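Local atomic coordinates of putative peptide ABC-transport system periplasmic peptide-binding protein (Campylobacter jejuni, PDB entry 4OEV), a protein that binds nickel(II) outside the cytoplasmic membrane, here together with oxalate, and probably delivers it to an ABC-type importer. Residues 215-220 with 463-468; 232-237 with 471-476; 398-403 with 420-425. One frame throughout, in Å; residues are numbered along the deposited sequence.

Contact 1. Residues 215-220 with 463-468; sequences ALIDVS and ALVYNK
In Val465, CG1 stands anti to the backbone N (chi1 -179°), which leaves CG2 beside that N and directed at Ile217. Ile217 answers with CG1 beside its own N (chi1 -60°), and the two branched side chains cross obliquely. The touch is tight, with Ile217 CG1 3.5 Å from Val465 CG2. Beta-branched residues suit this spot because their methyl and methylene arms pack close to the backbone beside Ala215, where Leu207 of helix 200-208 lies against both of them and Ala203 against Ile217. On the other face of the sheet, Leu216 sends CD2 alongside Leu464, 3.9 Å from its CB, while Leu464 CD1 lies against the carbonyl oxygen of Ala215.

The frame behind these side chains is an antiparallel ladder between strand 214-216 and the long strand 454-467. Ala215 and Val465 form a hydrogen-bonded pair: Val465 N donates to Ala215 O over 2.9 Å, and Ala215 N returns a longer bond to Val465 O, lying in that carbonyl's plane. Leu216 and Leu464 form the next, non-hydrogen-bonded pair. Beyond it Ile217 N reaches Ala463 O at 3.0 Å, nearly along the C=O axis, and the CA of Leu216 makes a CH···O contact with the same oxygen. A water then takes over, donating a hydrogen bond to Ile217 O and accepting one from Ala463 N. Past this point the chain turns off, and Asp218 OD1 accepts from Ser220 N, an Asx turn, and also from Ser220 OG.

Three backbone bonds and a bridging water thus pair the N and O atoms of Ala215, Val465, Ile217 and Ala463 that face across the ladder, so that Ala215, Ile217 and Val465 can be buried against helix 200-208 with those polar atoms bonded.

Contact 2. Residues 232-237 with 471-476; sequences GILREK and KGIKTR
Apolar contact comes first along strand 231-236. Leu234 CD1 meets Ile473 CG2 at 3.6 Å, sliding past it in the opposite direction, and Leu234 CD2 rests on the methyl of Thr475. Ile473 also packs on Leu464 and Tyr466, so an aliphatic residue fits here. Thr475 holds OG1 in the crowded position between N and carbonyl carbon (chi1 60°), which sets CG2 against Leu234 and Glu236.

The touching parts, 234-237 and 473-476, run nearly parallel, 13° apart, yet no beta bridge joins them: 471-476 is irregular, follows strand 454-467 and lies beside a strand of the same antiparallel sheet.

Direct polar contact rests on buried Glu236, a flexible carboxylate reaching from strand to loop backbone; its chain bends at chi2 (-130°) and crosses Thr475 obliquely. OE1 takes a weak hydrogen bond of 3.3 Å from Arg476 N, and lies 3.2 Å from Arg476 O, two acceptors that form no bond.

Two waters add links. One meets Glu236 OE2 at 2.5 Å and Lys474 O, which Trp487 NE1 also bonds; another accepts from Lys237 N and donates weakly to Arg476 O. Arg235 and Lys237 form salt bridges with Asp461.

Contact 3. Residues 398-403 with 420-425; sequences FESSQD and KVDIAL
From its CA on helix 419-429, Asp422 leads with CB, which lies 3.8 Å from Glu399 OE1. CG stands anti to the carbonyl carbon, beside the backbone N (chi1 -70°), and so presents both oxygens to Ser400. OD1 accepts from Ser400 N at 2.8 Å, the donor lying 31° above the carboxylate plane. OD2 receives Ser400 OG, also at 2.8 Å, through its syn lone pair. Aspartate suits the place because its short arm lets one carboxylate grip both N and OG of a serine. Glu399 is the first residue after helix 395-398 to leave helical phi/psi, and the two bonds tie helix 419-429 to the 3-10 segment 400-402 that follows. A water lies 2.7 Å from both Asp422 OD1 and Phe398 O and links them.

Glu399 crosses Asp422 at about a right angle, with Glu399 OE1 3.9 Å from Asp422 OD1. The hydrogen bonds on both carboxylates probably ease this repulsion: Glu399 OE2 accepts from N and OG of Ser401, and OE1 from Gln426 NE2. Alongside, Phe398 CB touches Val421 CG1 at 4.0 Å and Leu425 CD1 less closely, while its ring leads off to meet Phe454; Phe444 packs on Val421 and Leu425.

How the contacts relate
Contacts 1 and 2 adjoin, their centres 10 Å apart, because strand 454-467 pairs with strand 231-236 as well as with 214-216. Tyr466 O lies 2.8 Å from Gly232 N and Leu464 N 2.9 Å from Leu234 O, both probable hydrogen bonds, so strand 454-467, one side of contact 1, is also the sheet neighbour of one side of contact 2. Along the chain their segments alternate. Contact 3 is nested within the loops that both close, yet lies across the chain's centre, 36 Å from either by centres. The side chain of Leu216 is about 12 Å from nickel and oxalate, that of Phe398 about 11 Å from oxalate. None of the contacts supplies the metal ligands His26, His480 and His481.

Contact 1. Residues 215-220 with 463-468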
loop_
_atom_site.group_PDB
_atom_site.type_symbol
_atom_site.label_atom_id
_atom_site.label_comp_id
_atom_site.label_asym_id
_atom_site.label_seq_id
_atom_site.Cartn_x
_atom_site.Cartn_y
_atom_site.Cartn_z
ATOM N N ALA A 215 -8.225 -16.747 1.193
ATOM C CA ALA A 215 -8.003 -15.662 0.222
ATOM C C ALA A 215 -8.827 -14.442 0.614
ATOM O O ALA A 215 -9.886 -14.581 1.271
ATOM C CB ALA A 215 -8.365 -16.093 -1.174
ATOM N N LEU A 216 -8.386 -13.247 0.216
ATOM C CA LEU A 216 -9.302 -12.092 0.292
ATOM C C LEU A 216 -10.212 -12.158 -0.927
ATOM O O LEU A 216 -9.738 -12.378 -2.055
ATOM C CB LEU A 216 -8.580 -10.743 0.292
ATOM C CG LEU A 216 -7.614 -10.536 1.434
ATOM C CD1 LEU A 216 -6.967 -9.100 1.278
ATOM C CD2 LEU A 216 -8.345 -10.690 2.726
ATOM N N ILE A 217 -11.505 -11.966 -0.696
ATOM C CA ILE A 217 -12.517 -12.113 -1.752
ATOM C C ILE A 217 -13.369 -10.851 -1.957
ATOM O O ILE A 217 -13.979 -10.333 -1.009
ATOM C CB ILE A 217 -13.464 -13.297 -1.438
ATOM C CG1 ILE A 217 -12.685 -14.598 -1.344
ATOM C CG2 ILE A 217 -14.582 -13.392 -2.506
ATOM C CD1 ILE A 217 -11.874 -14.950 -2.605
ATOM N N ASP A 218 -13.427 -10.358 -3.192
ATOM C CA ASP A 218 -14.265 -9.191 -3.471
ATOM C C ASP A 218 -15.721 -9.355 -3.036
ATOM O O ASP A 218 -16.309 -10.435 -3.155
ATOM C CB ASP A 218 -14.262 -8.851 -4.949
ATOM C CG ASP A 218 -14.898 -7.513 -5.200
ATOM O OD1 ASP A 218 -15.996 -7.444 -5.783
ATOM O OD2 ASP A 218 -14.285 -6.506 -4.786
ATOM N N VAL A 219 -16.301 -8.261 -2.549
ATOM C CA VAL A 219 -17.668 -8.264 -2.065
ATOM C C VAL A 219 -18.633 -8.796 -3.144
ATOM O O VAL A 219 -19.657 -9.396 -2.813
ATOM C CB VAL A 219 -18.069 -6.835 -1.591
ATOM C CG1 VAL A 219 -18.033 -5.841 -2.751
ATOM C CG2 VAL A 219 -19.422 -6.829 -0.966
ATOM N N SER A 220 -18.272 -8.674 -4.422
ATOM C CA SER A 220 -19.151 -9.121 -5.501
ATOM C C SER A 220 -19.280 -10.636 -5.567
ATOM O O SER A 220 -20.167 -11.172 -6.252
ATOM C CB SER A 220 -18.660 -8.613 -6.849
ATOM O OG SER A 220 -17.475 -9.288 -7.248
ATOM N N ALA A 463 -12.815 -8.735 2.930
ATOM C CA ALA A 463 -13.408 -9.970 3.398
ATOM C C ALA A 463 -12.375 -11.083 3.303
ATOM O O ALA A 463 -12.020 -11.517 2.204
ATOM C CB ALA A 463 -14.701 -10.317 2.567
ATOM N N LEU A 464 -11.873 -11.525 4.459
ATOM C CA LEU A 464 -11.001 -12.686 4.492
ATOM C C LEU A 464 -11.840 -13.939 4.528
ATOM O O LEU A 464 -12.522 -14.236 5.531
ATOM C CB LEU A 464 -10.038 -12.641 5.703
ATOM C CG LEU A 464 -9.181 -13.897 5.915
ATOM C CD1 LEU A 464 -8.478 -14.348 4.640
ATOM C CD2 LEU A 464 -8.154 -13.614 7.043
ATOM N N VAL A 465 -11.792 -14.702 3.450
ATOM C CA VAL A 465 -12.605 -15.913 3.446
ATOM C C VAL A 465 -11.744 -17.130 3.721
ATOM O O VAL A 465 -10.742 -17.357 3.046
ATOM C CB VAL A 465 -13.342 -16.138 2.140
ATOM C CG1 VAL A 465 -14.167 -17.399 2.258
ATOM C CG2 VAL A 465 -14.226 -14.936 1.808
ATOM N N TYR A 466 -12.123 -17.926 4.693
ATOM C CA TYR A 466 -11.190 -18.980 5.097
ATOM C C TYR A 466 -11.857 -20.329 5.383
ATOM O O TYR A 466 -12.925 -20.430 6.008
ATOM C CB TYR A 466 -10.364 -18.508 6.333
ATOM C CG TYR A 466 -11.241 -18.212 7.544
ATOM C CD1 TYR A 466 -11.821 -16.948 7.718
ATOM C CD2 TYR A 466 -11.530 -19.197 8.470
ATOM C CE1 TYR A 466 -12.666 -16.699 8.790
ATOM C CE2 TYR A 466 -12.364 -18.948 9.558
ATOM C CZ TYR A 466 -12.913 -17.685 9.703
ATOM O OH TYR A 466 -13.743 -17.438 10.764
ATOM N N ASN A 467 -11.194 -21.381 4.930
ATOM C CA ASN A 467 -11.515 -22.741 5.368
ATOM C C ASN A 467 -11.765 -22.792 6.879
ATOM O O ASN A 467 -10.930 -22.354 7.675
ATOM C CB ASN A 467 -10.382 -23.673 4.971
ATOM C CG ASN A 467 -10.642 -25.076 5.375
ATOM O OD1 ASN A 467 -9.947 -25.631 6.214
ATOM N ND2 ASN A 467 -11.671 -25.667 4.777
ATOM N N LYS A 468 -12.932 -23.307 7.264
ATOM C CA LYS A 468 -13.397 -23.235 8.637
ATOM C C LYS A 468 -12.479 -23.975 9.600
ATOM O O LYS A 468 -12.607 -23.833 10.815
ATOM C CB LYS A 468 -14.825 -23.815 8.750
ATOM C CG LYS A 468 -15.642 -23.278 9.934
ATOM C CD LYS A 468 -15.682 -21.746 9.890
ATOM C CE LYS A 468 -16.750 -21.168 10.814
ATOM N NZ LYS A 468 -16.820 -19.673 10.663
HETATM O O HOH W 1 -12.754 -8.015 0.155
#

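Contact 2. Residues 232-237 with 471-476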
loop_
_atom_site.group_PDB
_atom_site.type_symbol
_atom_site.label_atom_id
_atom_site.label_comp_id
_atom_site.label_asym_id
_atom_site.label_seq_id
_atom_site.Cartn_x
_atom_site.Cartn_y
_atom_site.Cartn_z
ATOM N N GLY A 232 -15.488 -19.592 6.886
ATOM C CA GLY A 232 -15.772 -18.411 7.678
ATOM C C GLY A 232 -15.472 -17.147 6.869
ATOM O O GLY A 232 -14.802 -17.214 5.849
ATOM N N ILE A 233 -16.010 -16.007 7.290
ATOM C CA ILE A 233 -15.723 -14.727 6.628
ATOM C C ILE A 233 -15.411 -13.687 7.690
ATOM O O ILE A 233 -16.279 -13.324 8.475
ATOM C CB ILE A 233 -16.903 -14.231 5.773
ATOM C CG1 ILE A 233 -17.328 -15.307 4.774
ATOM C CG2 ILE A 233 -16.508 -12.942 5.058
ATOM C CD1 ILE A 233 -18.683 -15.038 4.098
ATOM N N LEU A 234 -14.168 -13.231 7.729
ATOM C CA LEU A 234 -13.739 -12.210 8.663
ATOM C C LEU A 234 -13.746 -10.861 7.972
ATOM O O LEU A 234 -13.026 -10.701 6.983
ATOM C CB LEU A 234 -12.333 -12.477 9.162
ATOM C CG LEU A 234 -12.220 -13.252 10.455
ATOM C CD1 LEU A 234 -10.756 -13.529 10.611
ATOM C CD2 LEU A 234 -12.781 -12.456 11.621
ATOM N N ARG A 235 -14.536 -9.915 8.482
ATOM C CA ARG A 235 -14.562 -8.555 7.929
ATOM C C ARG A 235 -13.421 -7.767 8.498
ATOM O O ARG A 235 -13.314 -7.669 9.714
ATOM C CB ARG A 235 -15.852 -7.816 8.257
ATOM C CG ARG A 235 -15.737 -6.323 7.890
ATOM C CD ARG A 235 -16.976 -5.536 8.255
ATOM N NE ARG A 235 -18.180 -6.004 7.580
ATOM C CZ ARG A 235 -18.851 -5.310 6.657
ATOM N NH1 ARG A 235 -18.418 -4.117 6.279
ATOM N NH2 ARG A 235 -19.971 -5.804 6.116
ATOM N N GLU A 236 -12.570 -7.213 7.640
ATOM C CA GLU A 236 -11.382 -6.469 8.107
ATOM C C GLU A 236 -11.482 -5.004 7.668
ATOM O O GLU A 236 -11.786 -4.738 6.511
ATOM C CB GLU A 236 -10.109 -7.103 7.557
ATOM C CG GLU A 236 -10.004 -8.579 7.906
ATOM C CD GLU A 236 -8.663 -8.942 8.519
ATOM O OE1 GLU A 236 -8.107 -8.118 9.283
ATOM O OE2 GLU A 236 -8.154 -10.057 8.238
ATOM N N LYS A 237 -11.263 -4.077 8.599
ATOM C CA LYS A 237 -11.231 -2.645 8.285
ATOM C C LYS A 237 -9.922 -2.359 7.594
ATOM O O LYS A 237 -8.984 -3.129 7.748
ATOM C CB LYS A 237 -11.356 -1.787 9.549
ATOM C CG LYS A 237 -12.738 -1.847 10.233
ATOM C CD LYS A 237 -13.821 -1.115 9.398
ATOM C CE LYS A 237 -15.231 -1.224 10.008
ATOM N NZ LYS A 237 -16.294 -1.822 9.085
ATOM N N LYS A 471 -7.691 -22.022 12.499
ATOM C CA LYS A 471 -7.738 -21.396 13.823
ATOM C C LYS A 471 -6.599 -20.392 13.990
ATOM O O LYS A 471 -5.565 -20.531 13.350
ATOM C CB LYS A 471 -7.661 -22.450 14.932
ATOM C CG LYS A 471 -9.009 -23.072 15.379
ATOM C CD LYS A 471 -9.832 -23.630 14.234
ATOM C CE LYS A 471 -11.192 -24.225 14.711
ATOM N NZ LYS A 471 -12.232 -23.190 15.030
ATOM N N GLY A 472 -6.817 -19.370 14.817
ATOM C CA GLY A 472 -5.759 -18.463 15.229
ATOM C C GLY A 472 -5.710 -17.141 14.466
ATOM O O GLY A 472 -4.893 -16.251 14.801
ATOM N N ILE A 473 -6.554 -16.991 13.439
ATOM C CA ILE A 473 -6.517 -15.765 12.630
ATOM C C ILE A 473 -6.928 -14.577 13.477
ATOM O O ILE A 473 -7.923 -14.616 14.186
ATOM C CB ILE A 473 -7.411 -15.857 11.388
ATOM C CG1 ILE A 473 -6.984 -17.042 10.527
ATOM C CG2 ILE A 473 -7.324 -14.557 10.560
ATOM C CD1 ILE A 473 -7.997 -17.334 9.387
ATOM N N LYS A 474 -6.112 -13.543 13.449
ATOM C CA LYS A 474 -6.430 -12.304 14.132
ATOM C C LYS A 474 -6.576 -11.174 13.119
ATOM O O LYS A 474 -5.784 -11.099 12.161
ATOM C CB LYS A 474 -5.343 -11.950 15.145
ATOM C CG LYS A 474 -5.283 -12.887 16.375
ATOM C CD LYS A 474 -4.155 -12.380 17.281
ATOM C CE LYS A 474 -4.038 -13.167 18.588
ATOM N NZ LYS A 474 -2.695 -12.919 19.197
ATOM N N THR A 475 -7.563 -10.294 13.330
ATOM C CA THR A 475 -7.736 -9.127 12.451
ATOM C C THR A 475 -6.879 -7.989 12.945
ATOM O O THR A 475 -6.446 -7.974 14.107
ATOM C CB THR A 475 -9.174 -8.618 12.414
ATOM O OG1 THR A 475 -9.551 -8.232 13.741
ATOM C CG2 THR A 475 -10.151 -9.701 11.900
ATOM N N ARG A 476 -6.608 -7.065 12.033
ATOM C CA ARG A 476 -6.140 -5.738 12.389
ATOM C C ARG A 476 -6.376 -4.828 11.184
ATOM O O ARG A 476 -6.840 -5.281 10.116
ATOM C CB ARG A 476 -4.675 -5.746 12.852
ATOM C CG ARG A 476 -3.641 -6.082 11.815
ATOM C CD ARG A 476 -2.194 -6.017 12.398
ATOM N NE ARG A 476 -1.290 -5.861 11.268
ATOM C CZ ARG A 476 0.033 -5.951 11.298
ATOM N NH1 ARG A 476 0.699 -5.791 10.150
ATOM N NH2 ARG A 476 0.674 -6.238 12.427
HETATM O O HOH W 2 -6.160 -10.884 9.441
HETATM O O HOH W 3 -9.710 -5.187 10.675
#

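Contact 3. Residues 398-403 with 420-425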
loop_
_atom_site.group_PDB
_atom_site.type_symbol
_atom_site.label_atom_id
_atom_site.label_comp_id
_atom_site.label_asym_id
_atom_site.label_seq_id
_atom_site.Cartn_x
_atom_site.Cartn_y
_atom_site.Cartn_z
ATOM N N PHE A 398 2.207 11.734 -3.851
ATOM C CA PHE A 398 1.769 13.104 -4.214
ATOM C C PHE A 398 2.917 14.078 -4.394
ATOM O O PHE A 398 2.754 15.121 -5.012
ATOM C CB PHE A 398 0.843 13.667 -3.123
ATOM C CG PHE A 398 -0.423 12.811 -2.921
ATOM C CD1 PHE A 398 -1.411 12.802 -3.889
ATOM C CD2 PHE A 398 -0.580 12.028 -1.785
ATOM C CE1 PHE A 398 -2.561 12.000 -3.725
ATOM C CE2 PHE A 398 -1.708 11.229 -1.613
ATOM C CZ PHE A 398 -2.710 11.227 -2.585
ATOM N N GLU A 399 4.062 13.801 -3.771
ATOM C CA GLU A 399 5.097 14.803 -3.829
ATOM C C GLU A 399 5.779 14.884 -5.184
ATOM O O GLU A 399 5.995 13.852 -5.891
ATOM C CB GLU A 399 6.102 14.539 -2.666
ATOM C CG GLU A 399 6.652 15.784 -1.977
ATOM C CD GLU A 399 7.975 16.118 -2.573
ATOM O OE1 GLU A 399 8.557 17.158 -2.206
ATOM O OE2 GLU A 399 8.484 15.281 -3.375
ATOM N N SER A 400 6.151 16.121 -5.576
ATOM C CA SER A 400 6.668 16.349 -6.934
ATOM C C SER A 400 7.872 15.530 -7.307
ATOM O O SER A 400 7.969 15.077 -8.442
ATOM C CB SER A 400 7.113 17.822 -7.125
ATOM O OG SER A 400 5.982 18.616 -7.407
ATOM N N SER A 401 8.848 15.360 -6.384
ATOM C CA SER A 401 10.053 14.627 -6.743
ATOM C C SER A 401 9.805 13.122 -6.945
ATOM O O SER A 401 10.711 12.362 -7.343
ATOM C CB SER A 401 11.176 14.816 -5.689
ATOM O OG SER A 401 10.811 14.229 -4.433
ATOM N N GLN A 402 8.594 12.695 -6.653
ATOM C CA GLN A 402 8.230 11.283 -6.703
ATOM C C GLN A 402 7.386 10.976 -7.932
ATOM O O GLN A 402 6.861 9.872 -8.074
ATOM C CB GLN A 402 7.481 10.952 -5.406
ATOM C CG GLN A 402 8.301 11.340 -4.212
ATOM C CD GLN A 402 9.517 10.479 -4.071
ATOM O OE1 GLN A 402 9.382 9.268 -4.047
ATOM N NE2 GLN A 402 10.743 11.095 -3.963
ATOM N N ASP A 403 7.275 11.969 -8.822
ATOM C CA ASP A 403 6.797 11.766 -10.154
ATOM C C ASP A 403 7.551 10.622 -10.810
ATOM O O ASP A 403 8.788 10.634 -10.860
ATOM C CB ASP A 403 6.965 13.084 -10.958
ATOM C CG ASP A 403 6.303 13.051 -12.340
ATOM O OD1 ASP A 403 6.211 11.980 -12.996
ATOM O OD2 ASP A 403 5.897 14.161 -12.777
ATOM N N LYS A 420 1.931 23.669 -2.662
ATOM C CA LYS A 420 1.435 23.633 -1.285
ATOM C C LYS A 420 1.452 22.176 -0.763
ATOM O O LYS A 420 1.732 21.946 0.408
ATOM C CB LYS A 420 0.038 24.246 -1.151
ATOM C CG LYS A 420 0.010 25.792 -1.235
ATOM C CD LYS A 420 -1.421 26.321 -1.173
ATOM C CE LYS A 420 -2.155 26.105 -2.503
ATOM N NZ LYS A 420 -3.655 26.344 -2.453
ATOM N N VAL A 421 1.153 21.210 -1.635
ATOM C CA VAL A 421 1.260 19.829 -1.207
ATOM C C VAL A 421 2.712 19.480 -0.873
ATOM O O VAL A 421 2.971 18.921 0.212
ATOM C CB VAL A 421 0.738 18.869 -2.230
ATOM C CG1 VAL A 421 1.160 17.468 -1.863
ATOM C CG2 VAL A 421 -0.854 19.022 -2.344
ATOM N N ASP A 422 3.651 19.814 -1.765
ATOM C CA ASP A 422 5.067 19.490 -1.510
ATOM C C ASP A 422 5.533 20.024 -0.173
ATOM O O ASP A 422 6.170 19.300 0.594
ATOM C CB ASP A 422 6.014 20.021 -2.594
ATOM C CG ASP A 422 5.876 19.293 -3.910
ATOM O OD1 ASP A 422 5.253 18.184 -3.942
ATOM O OD2 ASP A 422 6.414 19.818 -4.931
ATOM N N ILE A 423 5.205 21.286 0.108
ATOM C CA ILE A 423 5.642 21.962 1.321
ATOM C C ILE A 423 4.997 21.362 2.590
ATOM O O ILE A 423 5.625 21.217 3.649
ATOM C CB ILE A 423 5.314 23.454 1.225
ATOM C CG1 ILE A 423 6.157 24.096 0.128
ATOM C CG2 ILE A 423 5.531 24.141 2.542
ATOM C CD1 ILE A 423 5.676 25.497 -0.267
ATOM N N ALA A 424 3.732 21.020 2.465
ATOM C CA ALA A 424 2.982 20.508 3.584
ATOM C C ALA A 424 3.531 19.163 4.001
ATOM O O ALA A 424 3.758 18.935 5.183
ATOM C CB ALA A 424 1.496 20.414 3.231
ATOM N N LEU A 425 3.744 18.270 3.044
ATOM C CA LEU A 425 4.246 16.935 3.374
ATOM C C LEU A 425 5.674 16.949 3.888
ATOM O O LEU A 425 6.090 16.084 4.693
ATOM C CB LEU A 425 4.182 16.051 2.165
ATOM C CG LEU A 425 2.745 15.702 1.714
ATOM C CD1 LEU A 425 2.841 14.827 0.515
ATOM C CD2 LEU A 425 1.988 14.954 2.828
HETATM O O HOH W 4 3.125 17.723 -5.459
#